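Local coordinates for putative lipoprotein (Parabacteroides distasonis, PDB 4FVS), which is of uncharacterised function but, as a putative exported lipoprotein of the LolA/LolB clan with a YmcC-like fold, probably binds lipid or another hydrophobic ligand, at residues K80-Y85 / I103-P108; Y184-P189 / L193-Q198. All coordinates share one frame; numbering follows the deposited sequence.

Contact 1 (K80-Y85 / I103-P108)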
loop_
_atom_site.group_PDB
_atom_site.type_symbol
_atom_site.label_atom_id
_atom_site.label_comp_id
_atom_site.label_asym_id
_atom_site.label_seq_id
_atom_site.Cartn_x
_atom_site.Cartn_y
_atom_site.Cartn_z
ATOM N N LYS A 80 -6.084 -0.198 1.249
ATOM C CA LYS A 80 -5.705 1.045 1.945
ATOM C C LYS A 80 -4.169 1.188 2.003
ATOM O O LYS A 80 -3.659 2.314 2.120
ATOM C CB LYS A 80 -6.334 1.160 3.368
ATOM C CG LYS A 80 -5.935 0.114 4.399
ATOM C CD LYS A 80 -6.506 0.467 5.732
ATOM C CE LYS A 80 -6.538 -0.674 6.686
ATOM N NZ LYS A 80 -7.353 -0.327 7.887
ATOM N N GLU A 81 -3.446 0.052 1.881
ATOM C CA GLU A 81 -1.975 0.007 1.844
ATOM C C GLU A 81 -1.433 0.772 0.594
ATOM O O GLU A 81 -0.330 1.323 0.637
ATOM C CB GLU A 81 -1.509 -1.453 1.843
ATOM C CG GLU A 81 -0.020 -1.679 2.032
ATOM C CD GLU A 81 0.643 -1.411 3.371
ATOM O OE1 GLU A 81 0.122 -0.583 4.157
ATOM O OE2 GLU A 81 1.734 -1.991 3.598
ATOM N N THR A 82 -2.241 0.831 -0.485
ATOM C CA THR A 82 -1.940 1.533 -1.740
ATOM C C THR A 82 -1.921 3.075 -1.465
ATOM O O THR A 82 -1.194 3.797 -2.172
ATOM C CB THR A 82 -2.961 1.089 -2.863
ATOM O OG1 THR A 82 -2.680 -0.258 -3.239
ATOM C CG2 THR A 82 -2.883 1.927 -4.119
ATOM N N LEU A 83 -2.681 3.551 -0.431
ATOM C CA LEU A 83 -2.828 4.968 -0.078
ATOM C C LEU A 83 -1.920 5.383 1.090
ATOM O O LEU A 83 -2.115 6.456 1.662
ATOM C CB LEU A 83 -4.286 5.311 0.246
ATOM C CG LEU A 83 -5.362 4.885 -0.786
ATOM C CD1 LEU A 83 -6.707 5.163 -0.261
ATOM C CD2 LEU A 83 -5.189 5.595 -2.108
ATOM N N SER A 84 -0.898 4.554 1.404
ATOM C CA SER A 84 0.162 4.790 2.400
ATOM C C SER A 84 1.156 5.836 1.893
ATOM O O SER A 84 2.347 5.515 1.710
ATOM C CB SER A 84 0.925 3.495 2.690
ATOM O OG SER A 84 0.101 2.429 3.123
ATOM N N TYR A 85 0.674 7.053 1.562
ATOM C CA TYR A 85 1.597 8.041 1.014
ATOM C C TYR A 85 1.187 9.419 1.449
ATOM O O TYR A 85 0.002 9.620 1.720
ATOM C CB TYR A 85 1.722 7.943 -0.518
ATOM C CG TYR A 85 0.435 8.090 -1.305
ATOM C CD1 TYR A 85 -0.039 9.352 -1.673
ATOM C CD2 TYR A 85 -0.227 6.973 -1.808
ATOM C CE1 TYR A 85 -1.181 9.498 -2.448
ATOM C CE2 TYR A 85 -1.356 7.108 -2.618
ATOM C CZ TYR A 85 -1.826 8.374 -2.937
ATOM O OH TYR A 85 -2.922 8.539 -3.741
ATOM N N ILE A 103 -7.431 -6.439 -2.503
ATOM C CA ILE A 103 -6.983 -6.578 -3.888
ATOM C C ILE A 103 -5.796 -7.545 -3.972
ATOM O O ILE A 103 -4.985 -7.614 -3.048
ATOM C CB ILE A 103 -6.639 -5.212 -4.514
ATOM C CG1 ILE A 103 -5.581 -4.441 -3.663
ATOM C CG2 ILE A 103 -7.931 -4.401 -4.733
ATOM C CD1 ILE A 103 -4.919 -3.180 -4.320
ATOM N N ASN A 104 -5.700 -8.287 -5.082
ATOM C CA ASN A 104 -4.610 -9.236 -5.296
ATOM C C ASN A 104 -3.321 -8.530 -5.687
ATOM O O ASN A 104 -3.352 -7.419 -6.244
ATOM C CB ASN A 104 -4.959 -10.256 -6.373
ATOM C CG ASN A 104 -4.987 -9.717 -7.788
ATOM O OD1 ASN A 104 -5.432 -8.613 -8.055
ATOM N ND2 ASN A 104 -4.527 -10.495 -8.737
ATOM N N TYR A 105 -2.188 -9.212 -5.410
ATOM C CA TYR A 105 -0.854 -8.817 -5.786
ATOM C C TYR A 105 -0.253 -10.008 -6.512
ATOM O O TYR A 105 0.065 -11.026 -5.895
ATOM C CB TYR A 105 -0.023 -8.330 -4.578
ATOM C CG TYR A 105 -0.375 -6.916 -4.166
ATOM C CD1 TYR A 105 -1.496 -6.654 -3.377
ATOM C CD2 TYR A 105 0.386 -5.836 -4.593
ATOM C CE1 TYR A 105 -1.850 -5.352 -3.025
ATOM C CE2 TYR A 105 0.039 -4.525 -4.252
ATOM C CZ TYR A 105 -1.081 -4.289 -3.468
ATOM O OH TYR A 105 -1.416 -3.008 -3.099
ATOM N N PRO A 106 -0.191 -9.947 -7.853
ATOM C CA PRO A 106 0.353 -11.079 -8.618
ATOM C C PRO A 106 1.832 -11.340 -8.307
ATOM O O PRO A 106 2.558 -10.432 -7.931
ATOM C CB PRO A 106 0.163 -10.642 -10.079
ATOM C CG PRO A 106 -0.883 -9.577 -10.038
ATOM C CD PRO A 106 -0.598 -8.850 -8.751
ATOM N N ASN A 107 2.248 -12.604 -8.405
ATOM C CA ASN A 107 3.600 -13.098 -8.175
ATOM C C ASN A 107 4.294 -13.306 -9.524
ATOM O O ASN A 107 3.990 -14.270 -10.236
ATOM C CB ASN A 107 3.554 -14.402 -7.363
ATOM C CG ASN A 107 4.879 -15.104 -7.144
ATOM O OD1 ASN A 107 5.971 -14.519 -7.256
ATOM N ND2 ASN A 107 4.792 -16.374 -6.768
ATOM N N PRO A 108 5.251 -12.435 -9.883
ATOM C CA PRO A 108 5.908 -12.569 -11.194
ATOM C C PRO A 108 7.000 -13.631 -11.229
ATOM O O PRO A 108 7.536 -13.928 -12.313
ATOM C CB PRO A 108 6.504 -11.196 -11.412
ATOM C CG PRO A 108 6.797 -10.723 -10.032
ATOM C CD PRO A 108 5.725 -11.244 -9.153
#
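Thr-82, in the short 3-10 segment 80-82, faces Ile-103 and Tyr-105, which arrive on an extended chain; the two backbones do not pair here, and the approach is made by side chains alone. The 3-10 turn is held by Leu-83 N bonding to Lys-80 O at 3.0 Å, after which the chain bends through an inverse gamma turn centred on Ser-84. The hydroxyl OG of Ser-84 turns back to Glu-81 O at 2.8 Å, tilted out of the carbonyl plane, and is also hydrogen-bonded to OH of Tyr-53. Segment 103-108 is held from another quarter: Ile-103 and Tyr-105 form backbone hydrogen bonds with Leu-77 and Phe-75 of strand 74-78.

The contact is small, 83 Å² in all, and converges on one atom. With OG1 placed beside its own backbone N (chi1 -71°), Thr-82 directs the hydroxyl at the edge of the Tyr-105 ring, near the ring plane, 3.0 Å from OH of Tyr-105. From nearly a right angle, Ile-103 brings its terminal methyl CD1 to within 3.8 Å of the same OG1 of Thr-82. The aromatic ring is further framed by a cation-pi contact with Arg-144 and an edge-to-face contact with Tyr-187.

Two hydroxyls thus lie close together in a buried setting, next to an aliphatic methyl. The carboxylate of Glu-185 supplies weak hydrogen-bonding partners, OE2 for Thr-82 and OE1 for Tyr-105, which implies a compact polar cluster enclosed by the protein interior.

Contact 2 (Y184-P189 / L193-Q198)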
loop_
_atom_site.group_PDB
_atom_site.type_symbol
_atom_site.label_atom_id
_atom_site.label_comp_id
_atom_site.label_asym_id
_atom_site.label_seq_id
_atom_site.Cartn_x
_atom_site.Cartn_y
_atom_site.Cartn_z
ATOM N N TYR A 184 3.330 4.063 -8.827
ATOM C CA TYR A 184 4.052 2.802 -8.912
ATOM C C TYR A 184 4.239 2.220 -7.531
ATOM O O TYR A 184 4.254 2.949 -6.520
ATOM C CB TYR A 184 5.418 2.959 -9.593
ATOM C CG TYR A 184 5.377 3.525 -10.990
ATOM C CD1 TYR A 184 4.931 2.762 -12.061
ATOM C CD2 TYR A 184 5.875 4.791 -11.262
ATOM C CE1 TYR A 184 4.925 3.268 -13.366
ATOM C CE2 TYR A 184 5.887 5.303 -12.567
ATOM C CZ TYR A 184 5.408 4.539 -13.616
ATOM O OH TYR A 184 5.433 5.036 -14.904
ATOM N N GLU A 185 4.383 0.900 -7.489
ATOM C CA GLU A 185 4.667 0.182 -6.263
ATOM C C GLU A 185 5.708 -0.878 -6.535
ATOM O O GLU A 185 5.670 -1.520 -7.577
ATOM C CB GLU A 185 3.386 -0.447 -5.675
ATOM C CG GLU A 185 2.418 0.551 -5.057
ATOM C CD GLU A 185 1.180 -0.002 -4.378
ATOM O OE1 GLU A 185 0.716 -1.092 -4.779
ATOM O OE2 GLU A 185 0.624 0.704 -3.504
ATOM N N TRP A 186 6.650 -1.037 -5.620
ATOM C CA TRP A 186 7.658 -2.095 -5.627
ATOM C C TRP A 186 7.400 -2.945 -4.427
ATOM O O TRP A 186 7.492 -2.456 -3.296
ATOM C CB TRP A 186 9.089 -1.556 -5.615
ATOM C CG TRP A 186 9.566 -0.940 -6.884
ATOM C CD1 TRP A 186 10.367 -1.514 -7.824
ATOM C CD2 TRP A 186 9.368 0.414 -7.297
ATOM N NE1 TRP A 186 10.686 -0.597 -8.799
ATOM C CE2 TRP A 186 10.072 0.591 -8.508
ATOM C CE3 TRP A 186 8.636 1.495 -6.774
ATOM C CZ2 TRP A 186 10.075 1.801 -9.196
ATOM C CZ3 TRP A 186 8.626 2.690 -7.464
ATOM C CH2 TRP A 186 9.331 2.835 -8.662
ATOM N N TYR A 187 7.033 -4.192 -4.640
ATOM C CA TYR A 187 6.747 -5.065 -3.517
ATOM C C TYR A 187 7.579 -6.338 -3.616
ATOM O O TYR A 187 7.787 -6.880 -4.702
ATOM C CB TYR A 187 5.257 -5.361 -3.421
ATOM C CG TYR A 187 4.629 -6.029 -4.623
ATOM C CD1 TYR A 187 4.496 -7.408 -4.681
ATOM C CD2 TYR A 187 4.021 -5.279 -5.622
ATOM C CE1 TYR A 187 3.863 -8.035 -5.756
ATOM C CE2 TYR A 187 3.337 -5.894 -6.678
ATOM C CZ TYR A 187 3.292 -7.276 -6.756
ATOM O OH TYR A 187 2.652 -7.911 -7.788
ATOM N N SER A 188 8.085 -6.787 -2.476
ATOM C CA SER A 188 8.964 -7.946 -2.405
ATOM C C SER A 188 8.371 -9.053 -1.515
ATOM O O SER A 188 7.649 -8.742 -0.553
ATOM C CB SER A 188 10.313 -7.505 -1.856
ATOM O OG SER A 188 11.325 -8.481 -2.056
ATOM N N PRO A 189 8.708 -10.342 -1.765
ATOM C CA PRO A 189 8.193 -11.412 -0.900
ATOM C C PRO A 189 8.611 -11.265 0.561
ATOM O O PRO A 189 9.753 -10.884 0.844
ATOM C CB PRO A 189 8.827 -12.665 -1.494
ATOM C CG PRO A 189 9.113 -12.318 -2.898
ATOM C CD PRO A 189 9.545 -10.906 -2.847
ATOM N N LEU A 193 5.482 -3.777 0.507
ATOM C CA LEU A 193 5.958 -2.542 -0.122
ATOM C C LEU A 193 7.373 -2.176 0.335
ATOM O O LEU A 193 7.599 -2.039 1.535
ATOM C CB LEU A 193 5.002 -1.349 0.152
ATOM C CG LEU A 193 3.618 -1.438 -0.426
ATOM C CD1 LEU A 193 2.763 -0.297 0.023
ATOM C CD2 LEU A 193 3.646 -1.506 -1.949
ATOM N N VAL A 194 8.287 -1.978 -0.640
ATOM C CA VAL A 194 9.694 -1.582 -0.488
ATOM C C VAL A 194 9.833 -0.088 -0.891
ATOM O O VAL A 194 10.469 0.712 -0.172
ATOM C CB VAL A 194 10.631 -2.507 -1.320
ATOM C CG1 VAL A 194 12.073 -2.024 -1.304
ATOM C CG2 VAL A 194 10.544 -3.947 -0.828
ATOM N N ARG A 195 9.227 0.267 -2.038
ATOM C CA ARG A 195 9.206 1.623 -2.563
ATOM C C ARG A 195 7.888 1.911 -3.267
ATOM O O ARG A 195 7.311 1.019 -3.891
ATOM C CB ARG A 195 10.371 1.830 -3.535
ATOM C CG ARG A 195 10.476 3.258 -4.040
ATOM C CD ARG A 195 11.578 3.463 -5.053
ATOM N NE ARG A 195 11.554 4.844 -5.545
ATOM C CZ ARG A 195 12.185 5.859 -4.966
ATOM N NH1 ARG A 195 12.953 5.655 -3.899
ATOM N NH2 ARG A 195 12.082 7.079 -5.467
ATOM N N THR A 196 7.396 3.145 -3.149
ATOM C CA THR A 196 6.196 3.602 -3.860
ATOM C C THR A 196 6.486 5.013 -4.420
ATOM O O THR A 196 7.278 5.755 -3.834
ATOM C CB THR A 196 4.911 3.559 -3.012
ATOM O OG1 THR A 196 4.884 4.588 -2.030
ATOM C CG2 THR A 196 4.649 2.219 -2.374
ATOM N N GLU A 197 5.895 5.348 -5.578
ATOM C CA GLU A 197 5.989 6.668 -6.203
ATOM C C GLU A 197 4.619 7.131 -6.628
ATOM O O GLU A 197 3.814 6.310 -7.078
ATOM C CB GLU A 197 6.919 6.651 -7.392
ATOM C CG GLU A 197 8.372 6.509 -7.006
ATOM C CD GLU A 197 9.328 6.407 -8.173
ATOM O OE1 GLU A 197 8.876 6.531 -9.336
ATOM O OE2 GLU A 197 10.528 6.156 -7.919
ATOM N N GLN A 198 4.318 8.426 -6.455
ATOM C CA GLN A 198 3.006 8.980 -6.818
ATOM C C GLN A 198 3.188 10.192 -7.737
ATOM O O GLN A 198 3.941 11.105 -7.407
ATOM C CB GLN A 198 2.172 9.354 -5.578
ATOM C CG GLN A 198 1.883 8.201 -4.605
ATOM C CD GLN A 198 3.043 7.894 -3.701
ATOM O OE1 GLN A 198 3.663 8.787 -3.132
ATOM N NE2 GLN A 198 3.364 6.624 -3.537
#
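Trp-186 sits opposite two residues at once, Val-194 and Arg-195, the signature of a classic beta bulge in the antiparallel hairpin of strands 179-188 and 192-200. Its carbonyl O takes a nearly straight bond from Val-194 N (2.8 Å, 176° at the hydrogen) and a weak one from Arg-195 N, while Trp-186 N donates to Arg-195 O. Away from the hairpin turn the pairing is regular: Tyr-184 and Glu-197 form a hydrogen-bonded pair, with Tyr-184 N 2.9 Å from Glu-197 O, and Glu-185 and Thr-196 a non-hydrogen-bonded one.

The indole shows how such a pairing is covered. CB of Trp-186 lies 3.6 Å from Arg-195 O, and that oxygen lies at the ring edge, in its plane, beside CE3, which also meets CB of Arg-195 at 3.7 Å. The extended arginine chain, its CG anti to the backbone N (chi1 -175°), runs beside the ring, and its CD lies over the six-membered face, 4.1 Å from the centroid, as a CH-pi contact. At the far rim, CH2 of Trp-186 reaches CD of Glu-197 at 3.6 Å. On the other rim, NE1 is hydrogen-bonded to Glu-150.

The guanidinium of Arg-195 presents NE and NH2 to the single oxygen OE2 of Glu-197, a salt bridge lying close to the guanidinium plane, with NE 2.9 Å from OE2. OE1 of Glu-197 is hydrogen-bonded to OH of Tyr-199. On the opposite face, CD2 of Leu-193 packs 3.8 Å from CD of Glu-185.

The hairpin lies between two further antiparallel strands. Glu-185 and Tyr-187 bond through their backbones to strand 157-171, Val-194 and Thr-196 to strand 205-214, and Ile-152 of strand 132-154 packs against both Trp-186 and Val-194.

Overall arrangement
Contacts 1 and 2 follow one another along the chain, yet their centres are only about 8 Å apart and they touch directly. The hairpin face bearing Glu-185 and Tyr-187 turns toward contact 1: OE2 of Glu-185 packs 3.2 Å from CA of Thr-82, and OH of Tyr-187 probably hydrogen-bonds O of Pro-106, though the modelled 2.5 Å is doubtful in detail at this resolution. Leu-193 adds packing on Glu-81. The beta hairpin and the loop segments are thereby joined near the middle of the chain. A curved antiparallel wall with loop segments packed against it would be in keeping with the open barrels of LolA and LolB, but no ligand site is defined here.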